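Local coordinates for Serine/threonine-protein kinase Tel1 (Chaetomium thermophilum, PDB 6SKY) that phosphorylates serine and threonine residues of proteins and probably activates checkpoint signalling in response to DNA damage, at residues 1980-1985 with 1996-2001; 2013-2018 with 2035-2040; 2065-2070 with 2085-2090. All blocks are in the same frame, centred on the assembly; numbering follows the deposited sequence.

Interaction 1 (1980-1985 with 1996-2001)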
loop_
_atom_site.group_PDB
_atom_site.type_symbol
_atom_site.label_atom_id
_atom_site.label_comp_id
_atom_site.label_asym_id
_atom_site.label_seq_id
_atom_site.Cartn_x
_atom_site.Cartn_y
_atom_site.Cartn_z
ATOM N N ALA A 1980 22.294 -10.648 10.491
ATOM C CA ALA A 1980 21.119 -10.596 9.637
ATOM C C ALA A 1980 20.844 -9.171 9.200
ATOM O O ALA A 1980 20.676 -8.898 8.007
ATOM C CB ALA A 1980 19.919 -11.181 10.369
ATOM N N LEU A 1981 20.884 -8.235 10.147
ATOM C CA LEU A 1981 20.592 -6.848 9.821
ATOM C C LEU A 1981 21.527 -6.338 8.743
ATOM O O LEU A 1981 21.082 -5.757 7.749
ATOM C CB LEU A 1981 20.682 -5.981 11.068
ATOM C CG LEU A 1981 19.364 -5.848 11.807
ATOM C CD1 LEU A 1981 19.587 -5.097 13.070
ATOM C CD2 LEU A 1981 18.387 -5.123 10.934
ATOM N N ILE A 1982 22.827 -6.589 8.899
ATOM C CA ILE A 1982 23.777 -6.120 7.899
ATOM C C ILE A 1982 23.398 -6.671 6.539
ATOM O O ILE A 1982 23.293 -5.928 5.555
ATOM C CB ILE A 1982 25.210 -6.508 8.293
ATOM C CG1 ILE A 1982 25.570 -5.884 9.633
ATOM C CG2 ILE A 1982 26.178 -6.025 7.252
ATOM C CD1 ILE A 1982 26.705 -6.558 10.323
ATOM N N LYS A 1983 23.102 -7.970 6.486
ATOM C CA LYS A 1983 22.664 -8.578 5.240
ATOM C C LYS A 1983 21.479 -7.817 4.675
ATOM O O LYS A 1983 21.517 -7.345 3.534
ATOM C CB LYS A 1983 22.316 -10.044 5.479
ATOM C CG LYS A 1983 22.171 -10.863 4.223
ATOM C CD LYS A 1983 21.573 -12.219 4.527
ATOM C CE LYS A 1983 21.180 -12.939 3.252
ATOM N NZ LYS A 1983 20.344 -14.138 3.527
ATOM N N ALA A 1984 20.451 -7.613 5.496
ATOM C CA ALA A 1984 19.279 -6.876 5.047
ATOM C C ALA A 1984 19.663 -5.496 4.542
ATOM O O ALA A 1984 19.251 -5.088 3.453
ATOM C CB ALA A 1984 18.261 -6.772 6.179
ATOM N N LEU A 1985 20.502 -4.782 5.294
ATOM C CA LEU A 1985 20.805 -3.412 4.917
ATOM C C LEU A 1985 21.660 -3.331 3.672
ATOM O O LEU A 1985 21.826 -2.239 3.128
ATOM C CB LEU A 1985 21.492 -2.686 6.064
ATOM C CG LEU A 1985 20.600 -2.295 7.236
ATOM C CD1 LEU A 1985 21.432 -1.808 8.385
ATOM C CD2 LEU A 1985 19.637 -1.226 6.807
ATOM N N SER A 1996 28.012 1.570 9.636
ATOM C CA SER A 1996 28.005 1.815 11.073
ATOM C C SER A 1996 27.719 0.546 11.859
ATOM O O SER A 1996 28.214 0.389 12.974
ATOM C CB SER A 1996 26.986 2.890 11.418
ATOM O OG SER A 1996 25.684 2.358 11.419
ATOM N N LEU A 1997 26.914 -0.360 11.310
ATOM C CA LEU A 1997 26.646 -1.618 11.998
ATOM C C LEU A 1997 27.833 -2.564 11.941
ATOM O O LEU A 1997 27.972 -3.432 12.806
ATOM C CB LEU A 1997 25.428 -2.301 11.395
ATOM C CG LEU A 1997 24.086 -2.202 12.096
ATOM C CD1 LEU A 1997 23.092 -3.023 11.336
ATOM C CD2 LEU A 1997 24.191 -2.704 13.504
ATOM N N LEU A 1998 28.672 -2.444 10.914
ATOM C CA LEU A 1998 29.874 -3.262 10.832
ATOM C C LEU A 1998 30.955 -2.744 11.760
ATOM O O LEU A 1998 31.647 -3.535 12.403
ATOM C CB LEU A 1998 30.394 -3.299 9.399
ATOM C CG LEU A 1998 29.643 -4.138 8.375
ATOM C CD1 LEU A 1998 30.040 -3.724 6.991
ATOM C CD2 LEU A 1998 29.952 -5.581 8.590
ATOM N N GLN A 1999 31.119 -1.423 11.840
ATOM C CA GLN A 1999 32.141 -0.865 12.719
ATOM C C GLN A 1999 31.885 -1.178 14.183
ATOM O O GLN A 1999 32.808 -1.090 14.994
ATOM C CB GLN A 1999 32.243 0.636 12.521
ATOM C CG GLN A 1999 32.953 1.009 11.250
ATOM C CD GLN A 1999 32.998 2.499 11.031
ATOM O OE1 GLN A 1999 32.160 3.240 11.540
ATOM N NE2 GLN A 1999 33.985 2.949 10.270
ATOM N N SER A 2000 30.664 -1.534 14.540
ATOM C CA SER A 2000 30.348 -2.018 15.871
ATOM C C SER A 2000 30.665 -3.492 16.040
ATOM O O SER A 2000 30.341 -4.061 17.085
ATOM C CB SER A 2000 28.874 -1.770 16.173
ATOM O OG SER A 2000 28.538 -0.418 15.926
ATOM N N GLN A 2001 31.287 -4.107 15.039
ATOM C CA GLN A 2001 31.559 -5.539 15.012
ATOM C C GLN A 2001 30.299 -6.355 15.260
ATOM O O GLN A 2001 29.686 -6.862 14.322
ATOM C CB GLN A 2001 32.639 -5.898 16.031
ATOM C CG GLN A 2001 34.057 -5.912 15.460
ATOM C CD GLN A 2001 34.521 -4.554 14.971
ATOM O OE1 GLN A 2001 34.665 -3.617 15.752
ATOM N NE2 GLN A 2001 34.761 -4.445 13.671
#
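With chi1 at -60°, Ile1982 sets CG1 beside its backbone N and CG2 anti to it, and chi2 at 160° stretches the chain so that CD1 advances on the facing helix. These torsions fork the side chain over two neighbouring leucines and join two successive helices of the FAT alpha-solenoid, 1974-1988 and 1991-1999. The CG1 stem lies against Leu1997, 4.0 Å from its CB, and the two side chains cross obliquely. The two methyl ends turn to Leu1998 instead: CD1 of Ile1982 lies 3.8 Å from Leu1998 CD2, and CG2 of Ile1982 is 4.0 Å from the same Leu1998 methyl. Although the CB of Leu1998 leaves its helix flank-on, its CD2 branch swings round to meet the fork.

Leu1997 makes the other half of the contact largely through one methyl, CD1. This CD1 of Leu1997 rests 3.8 Å from Leu1981 CB and 3.6 Å from Leu1985 CD1, and so bridges two positions one helical turn apart; the side chains of Leu1985 and Leu1997 meet nearly at a right angle. The second subunit borders this apolar seam: Leu1981 packs on Leu1993 of that subunit and Leu1997 on Ser1996 of that subunit, while helix 1953-1968 of the same chain touches Leu1981. Within segment 1996-2001, Ser2000 OG donates to Ser1996 O over 3.1 Å, nearly along the C=O axis.

Interaction 2 (2013-2018 with 2035-2040)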
loop_
_atom_site.group_PDB
_atom_site.type_symbol
_atom_site.label_atom_id
_atom_site.label_comp_id
_atom_site.label_asym_id
_atom_site.label_seq_id
_atom_site.Cartn_x
_atom_site.Cartn_y
_atom_site.Cartn_z
ATOM N N ALA A 2013 29.698 -8.493 2.957
ATOM C CA ALA A 2013 29.131 -7.221 3.384
ATOM C C ALA A 2013 30.214 -6.175 3.582
ATOM O O ALA A 2013 30.079 -5.036 3.125
ATOM C CB ALA A 2013 28.330 -7.410 4.665
ATOM N N THR A 2014 31.300 -6.550 4.253
ATOM C CA THR A 2014 32.402 -5.624 4.475
ATOM C C THR A 2014 32.903 -5.039 3.167
ATOM O O THR A 2014 33.002 -3.817 3.017
ATOM C CB THR A 2014 33.539 -6.332 5.202
ATOM O OG1 THR A 2014 33.049 -6.884 6.425
ATOM C CG2 THR A 2014 34.644 -5.367 5.505
ATOM N N PHE A 2015 33.198 -5.895 2.191
ATOM C CA PHE A 2015 33.838 -5.380 0.989
ATOM C C PHE A 2015 32.858 -4.792 -0.016
ATOM O O PHE A 2015 33.231 -3.872 -0.752
ATOM C CB PHE A 2015 34.704 -6.471 0.383
ATOM C CG PHE A 2015 35.906 -6.763 1.206
ATOM C CD1 PHE A 2015 37.067 -6.063 1.017
ATOM C CD2 PHE A 2015 35.855 -7.683 2.221
ATOM C CE1 PHE A 2015 38.155 -6.301 1.794
ATOM C CE2 PHE A 2015 36.945 -7.920 2.997
ATOM C CZ PHE A 2015 38.090 -7.228 2.783
ATOM N N THR A 2016 31.597 -5.218 -0.003
ATOM C CA THR A 2016 30.579 -4.533 -0.786
ATOM C C THR A 2016 30.361 -3.120 -0.276
ATOM O O THR A 2016 30.284 -2.171 -1.063
ATOM C CB THR A 2016 29.275 -5.317 -0.742
ATOM O OG1 THR A 2016 29.490 -6.627 -1.263
ATOM C CG2 THR A 2016 28.238 -4.639 -1.575
ATOM N N THR A 2017 30.265 -2.959 1.044
ATOM C CA THR A 2017 30.076 -1.637 1.621
ATOM C C THR A 2017 31.285 -0.751 1.385
ATOM O O THR A 2017 31.142 0.442 1.104
ATOM C CB THR A 2017 29.796 -1.773 3.109
ATOM O OG1 THR A 2017 28.673 -2.635 3.301
ATOM C CG2 THR A 2017 29.493 -0.443 3.710
ATOM N N ALA A 2018 32.487 -1.315 1.491
ATOM C CA ALA A 2018 33.685 -0.530 1.238
ATOM C C ALA A 2018 33.751 -0.068 -0.205
ATOM O O ALA A 2018 34.211 1.040 -0.482
ATOM C CB ALA A 2018 34.920 -1.344 1.593
ATOM N N TRP A 2035 33.527 -13.089 -4.050
ATOM C CA TRP A 2035 33.557 -12.258 -5.245
ATOM C C TRP A 2035 33.760 -10.794 -4.894
ATOM O O TRP A 2035 34.380 -10.044 -5.662
ATOM C CB TRP A 2035 32.270 -12.443 -6.042
ATOM C CG TRP A 2035 31.096 -11.822 -5.404
ATOM C CD1 TRP A 2035 30.269 -12.388 -4.496
ATOM C CD2 TRP A 2035 30.617 -10.496 -5.613
ATOM N NE1 TRP A 2035 29.300 -11.499 -4.123
ATOM C CE2 TRP A 2035 29.495 -10.328 -4.798
ATOM C CE3 TRP A 2035 31.033 -9.433 -6.410
ATOM C CZ2 TRP A 2035 28.785 -9.145 -4.755
ATOM C CZ3 TRP A 2035 30.328 -8.268 -6.367
ATOM C CH2 TRP A 2035 29.217 -8.128 -5.549
ATOM N N ALA A 2036 33.258 -10.379 -3.731
ATOM C CA ALA A 2036 33.369 -8.992 -3.312
ATOM C C ALA A 2036 34.815 -8.608 -3.078
ATOM O O ALA A 2036 35.224 -7.497 -3.414
ATOM C CB ALA A 2036 32.540 -8.771 -2.056
ATOM N N VAL A 2037 35.612 -9.530 -2.546
ATOM C CA VAL A 2037 37.024 -9.257 -2.310
ATOM C C VAL A 2037 37.778 -9.129 -3.625
ATOM O O VAL A 2037 38.639 -8.262 -3.776
ATOM C CB VAL A 2037 37.623 -10.348 -1.414
ATOM C CG1 VAL A 2037 39.051 -10.040 -1.108
ATOM C CG2 VAL A 2037 36.832 -10.456 -0.145
ATOM N N THR A 2038 37.459 -9.980 -4.597
ATOM C CA THR A 2038 38.089 -9.913 -5.910
ATOM C C THR A 2038 37.823 -8.575 -6.580
ATOM O O THR A 2038 38.747 -7.885 -7.041
ATOM C CB THR A 2038 37.558 -11.049 -6.777
ATOM O OG1 THR A 2038 37.938 -12.304 -6.211
ATOM C CG2 THR A 2038 38.099 -10.955 -8.171
ATOM N N VAL A 2039 36.551 -8.199 -6.651
ATOM C CA VAL A 2039 36.176 -6.946 -7.287
ATOM C C VAL A 2039 36.769 -5.762 -6.529
ATOM O O VAL A 2039 37.253 -4.792 -7.131
ATOM C CB VAL A 2039 34.644 -6.884 -7.390
ATOM C CG1 VAL A 2039 34.168 -5.490 -7.441
ATOM C CG2 VAL A 2039 34.196 -7.629 -8.610
ATOM N N TYR A 2040 36.780 -5.842 -5.198
ATOM C CA TYR A 2040 37.346 -4.779 -4.387
ATOM C C TYR A 2040 38.827 -4.607 -4.650
ATOM O O TYR A 2040 39.316 -3.482 -4.725
ATOM C CB TYR A 2040 37.115 -5.073 -2.914
ATOM C CG TYR A 2040 37.629 -3.991 -2.017
ATOM C CD1 TYR A 2040 36.968 -2.790 -1.922
ATOM C CD2 TYR A 2040 38.773 -4.166 -1.270
ATOM C CE1 TYR A 2040 37.427 -1.802 -1.121
ATOM C CE2 TYR A 2040 39.237 -3.176 -0.463
ATOM C CZ TYR A 2040 38.556 -1.996 -0.394
ATOM O OH TYR A 2040 39.003 -0.993 0.413
#
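The Phe2015 ring has a methyl over one face and a second ring at its edge. Val2037 CG2 stands over the face, offset toward the rim, and makes a CH-pi contact 4.1 Å from the centroid of the Phe2015 ring. At the edge comes Tyr2040: the Phe2015 edge is directed at the Tyr2040 face in an offset edge-to-face pair, the planes turned 67° apart and the ring centroids 5.2 Å from each other. The first torsions differ: Phe2015 CG lies beside its backbone N, Tyr2040 CG anti to its own (-178°). Ala2018 adds a methyl to the tyrosine, with CB 3.7 Å from Tyr2040 CE1.

These side chains pack between helices 2011-2021 and 2035-2047 of the FAT alpha-solenoid; the two short segments run in broadly the same direction, at 34° with axes 8.3 Å apart. The connection between them is largely non-helical, consistent with the parallel direction, and it returns to the contact: Tyr2040 OH is hydrogen-bonded to Ile2023 O and Leu2026 N, and the Trp2024 ring meets that of Tyr2040.

Ala2036 CB lies 4.0 Å from Phe2015 CB, its small side chain consistent with the close approach. Thr2016 OG1, whose hydrogen-bond partner is Asp2012 O, rests 3.8 Å from Ala2036 CB. Ala2013 O accepts from both Thr2017 N and Thr2017 OG1, the latter 2.8 Å away and above the carbonyl plane.

Interaction 3 (2065-2070 with 2085-2090)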
loop_
_atom_site.group_PDB
_atom_site.type_symbol
_atom_site.label_atom_id
_atom_site.label_comp_id
_atom_site.label_asym_id
_atom_site.label_seq_id
_atom_site.Cartn_x
_atom_site.Cartn_y
_atom_site.Cartn_z
ATOM N N ASN A 2065 41.677 -16.113 -10.860
ATOM C CA ASN A 2065 41.252 -16.700 -9.596
ATOM C C ASN A 2065 39.769 -17.039 -9.603
ATOM O O ASN A 2065 39.358 -18.063 -9.048
ATOM C CB ASN A 2065 41.575 -15.748 -8.454
ATOM C CG ASN A 2065 43.046 -15.450 -8.354
ATOM O OD1 ASN A 2065 43.878 -16.348 -8.443
ATOM N ND2 ASN A 2065 43.381 -14.181 -8.179
ATOM N N THR A 2066 38.944 -16.196 -10.227
ATOM C CA THR A 2066 37.518 -16.487 -10.278
ATOM C C THR A 2066 37.239 -17.747 -11.081
ATOM O O THR A 2066 36.397 -18.562 -10.693
ATOM C CB THR A 2066 36.758 -15.304 -10.861
ATOM O OG1 THR A 2066 36.980 -14.152 -10.052
ATOM C CG2 THR A 2066 35.295 -15.596 -10.881
ATOM N N VAL A 2067 37.931 -17.931 -12.205
ATOM C CA VAL A 2067 37.720 -19.151 -12.978
ATOM C C VAL A 2067 38.205 -20.368 -12.205
ATOM O O VAL A 2067 37.563 -21.425 -12.219
ATOM C CB VAL A 2067 38.397 -19.044 -14.350
ATOM C CG1 VAL A 2067 38.342 -20.361 -15.065
ATOM C CG2 VAL A 2067 37.706 -18.017 -15.162
ATOM N N ARG A 2068 39.334 -20.245 -11.507
ATOM C CA ARG A 2068 39.809 -21.364 -10.704
ATOM C C ARG A 2068 38.824 -21.718 -9.606
ATOM O O ARG A 2068 38.737 -22.878 -9.197
ATOM C CB ARG A 2068 41.165 -21.050 -10.093
ATOM C CG ARG A 2068 42.324 -21.111 -11.053
ATOM C CD ARG A 2068 43.603 -21.267 -10.274
ATOM N NE ARG A 2068 44.795 -21.048 -11.079
ATOM C CZ ARG A 2068 45.507 -19.927 -11.063
ATOM N NH1 ARG A 2068 46.585 -19.820 -11.825
ATOM N NH2 ARG A 2068 45.142 -18.917 -10.285
ATOM N N HIS A 2069 38.089 -20.733 -9.095
ATOM C CA HIS A 2069 37.111 -21.026 -8.051
ATOM C C HIS A 2069 35.846 -21.647 -8.631
ATOM O O HIS A 2069 35.235 -22.516 -8.006
ATOM C CB HIS A 2069 36.777 -19.760 -7.273
ATOM C CG HIS A 2069 35.895 -20.002 -6.091
ATOM N ND1 HIS A 2069 34.832 -19.187 -5.777
ATOM C CD2 HIS A 2069 35.918 -20.970 -5.146
ATOM C CE1 HIS A 2069 34.236 -19.642 -4.691
ATOM N NE2 HIS A 2069 34.875 -20.724 -4.288
ATOM N N LEU A 2070 35.431 -21.207 -9.818
ATOM C CA LEU A 2070 34.293 -21.838 -10.481
ATOM C C LEU A 2070 34.585 -23.290 -10.814
ATOM O O LEU A 2070 33.678 -24.127 -10.816
ATOM C CB LEU A 2070 33.929 -21.086 -11.754
ATOM C CG LEU A 2070 33.161 -19.778 -11.686
ATOM C CD1 LEU A 2070 33.216 -19.123 -13.030
ATOM C CD2 LEU A 2070 31.739 -20.041 -11.307
ATOM N N GLY A 2085 28.849 -13.143 -12.146
ATOM C CA GLY A 2085 28.706 -11.702 -12.156
ATOM C C GLY A 2085 29.988 -10.971 -11.832
ATOM O O GLY A 2085 30.227 -9.881 -12.349
ATOM N N ALA A 2086 30.822 -11.545 -10.966
ATOM C CA ALA A 2086 32.158 -10.996 -10.751
ATOM C C ALA A 2086 32.977 -11.015 -12.035
ATOM O O ALA A 2086 33.689 -10.055 -12.339
ATOM C CB ALA A 2086 32.876 -11.778 -9.658
ATOM N N LEU A 2087 32.901 -12.109 -12.788
ATOM C CA LEU A 2087 33.569 -12.157 -14.084
ATOM C C LEU A 2087 33.064 -11.066 -15.015
ATOM O O LEU A 2087 33.854 -10.420 -15.709
ATOM C CB LEU A 2087 33.372 -13.522 -14.730
ATOM C CG LEU A 2087 34.182 -14.710 -14.238
ATOM C CD1 LEU A 2087 33.750 -15.927 -14.983
ATOM C CD2 LEU A 2087 35.630 -14.456 -14.459
ATOM N N ALA A 2088 31.748 -10.854 -15.050
ATOM C CA ALA A 2088 31.186 -9.823 -15.922
ATOM C C ALA A 2088 31.634 -8.424 -15.509
ATOM O O ALA A 2088 31.938 -7.581 -16.362
ATOM C CB ALA A 2088 29.668 -9.919 -15.923
ATOM N N ALA A 2089 31.687 -8.161 -14.205
ATOM C CA ALA A 2089 32.162 -6.875 -13.708
ATOM C C ALA A 2089 33.618 -6.632 -14.077
ATOM O O ALA A 2089 33.980 -5.541 -14.532
ATOM C CB ALA A 2089 31.978 -6.809 -12.198
ATOM N N LEU A 2090 34.477 -7.629 -13.860
ATOM C CA LEU A 2090 35.882 -7.477 -14.225
ATOM C C LEU A 2090 36.054 -7.283 -15.722
ATOM O O LEU A 2090 36.942 -6.544 -16.153
ATOM C CB LEU A 2090 36.685 -8.680 -13.754
ATOM C CG LEU A 2090 36.887 -8.845 -12.255
ATOM C CD1 LEU A 2090 37.328 -10.241 -11.958
ATOM C CD2 LEU A 2090 37.908 -7.881 -11.765
#
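Apolar packing carries this contact, and Leu2087 lies at its centre. Its CG stands beside the backbone N, anti to the carbonyl carbon, and from there its two methyls divide the facing helix between them. CD2 serves the Thr2066 side: Thr2066 CG2 is 3.6 Å from Leu2087 CG and 3.8 Å from Leu2087 CD2, the two side chains sliding past each other in opposite directions rather than meeting end on. Val2067 approaches that same branch from the neighbouring position, crossing at about a right angle, with CG2 4.2 Å from Leu2087 CD2. CD1 serves the next turn, where Leu2070 and Leu2087 reach tip to tip and bring their CD1 methyls to 3.8 Å. An alanine in place of Leu2087 would remove CG and both methyls, and would probably loosen the packing against Thr2066, Val2067 and Leu2070 together.

The hydrogen bonding of Thr2066 is local to its helix: OG1 sits beside its backbone N and is hydrogen-bonded to Gly2062 O one turn earlier, a bond that satisfies the buried hydroxyl and is consistent with CG2 being the branch offered to the leucine. On the second helix Leu2087 O is the partner of Thr2091 OG1.

Further helices pack on the pair: Leu1637 of helix 1627-1644 touches Leu2087, and Thr2038 of helix 2035-2047 touches both Thr2066 and Leu2090. The two short segments run antiparallel, at 163° with axes 10.4 Å apart, and a short connection joins helices 2052-2070 and 2077-2097. This is an antiparallel helical hairpin, the element from which alpha-solenoids such as the TPR-related FAT domain are built.

All three contacts are buried seams between consecutive helices of the FAT solenoid, each joining a different pair, none shared, yet their surroundings differ. Interaction 1 borders the second subunit, whereas no other chain touches interactions 2 and 3. Chemistry varies too: interactions 1 and 3 rest on aliphatic branches, with a threonine methyl added in the latter, while interaction 2 brings in aromatic rings. Interaction 2 is the link in the series, for Ala2013 packs on Ile1982 of interaction 1 and, at its other end, Trp2035 packs on Ala2086 of interaction 3. Interactions 1 and 3 do not touch, their nearest atoms lying about 17 Å apart, and all three are remote from the nucleotide pocket.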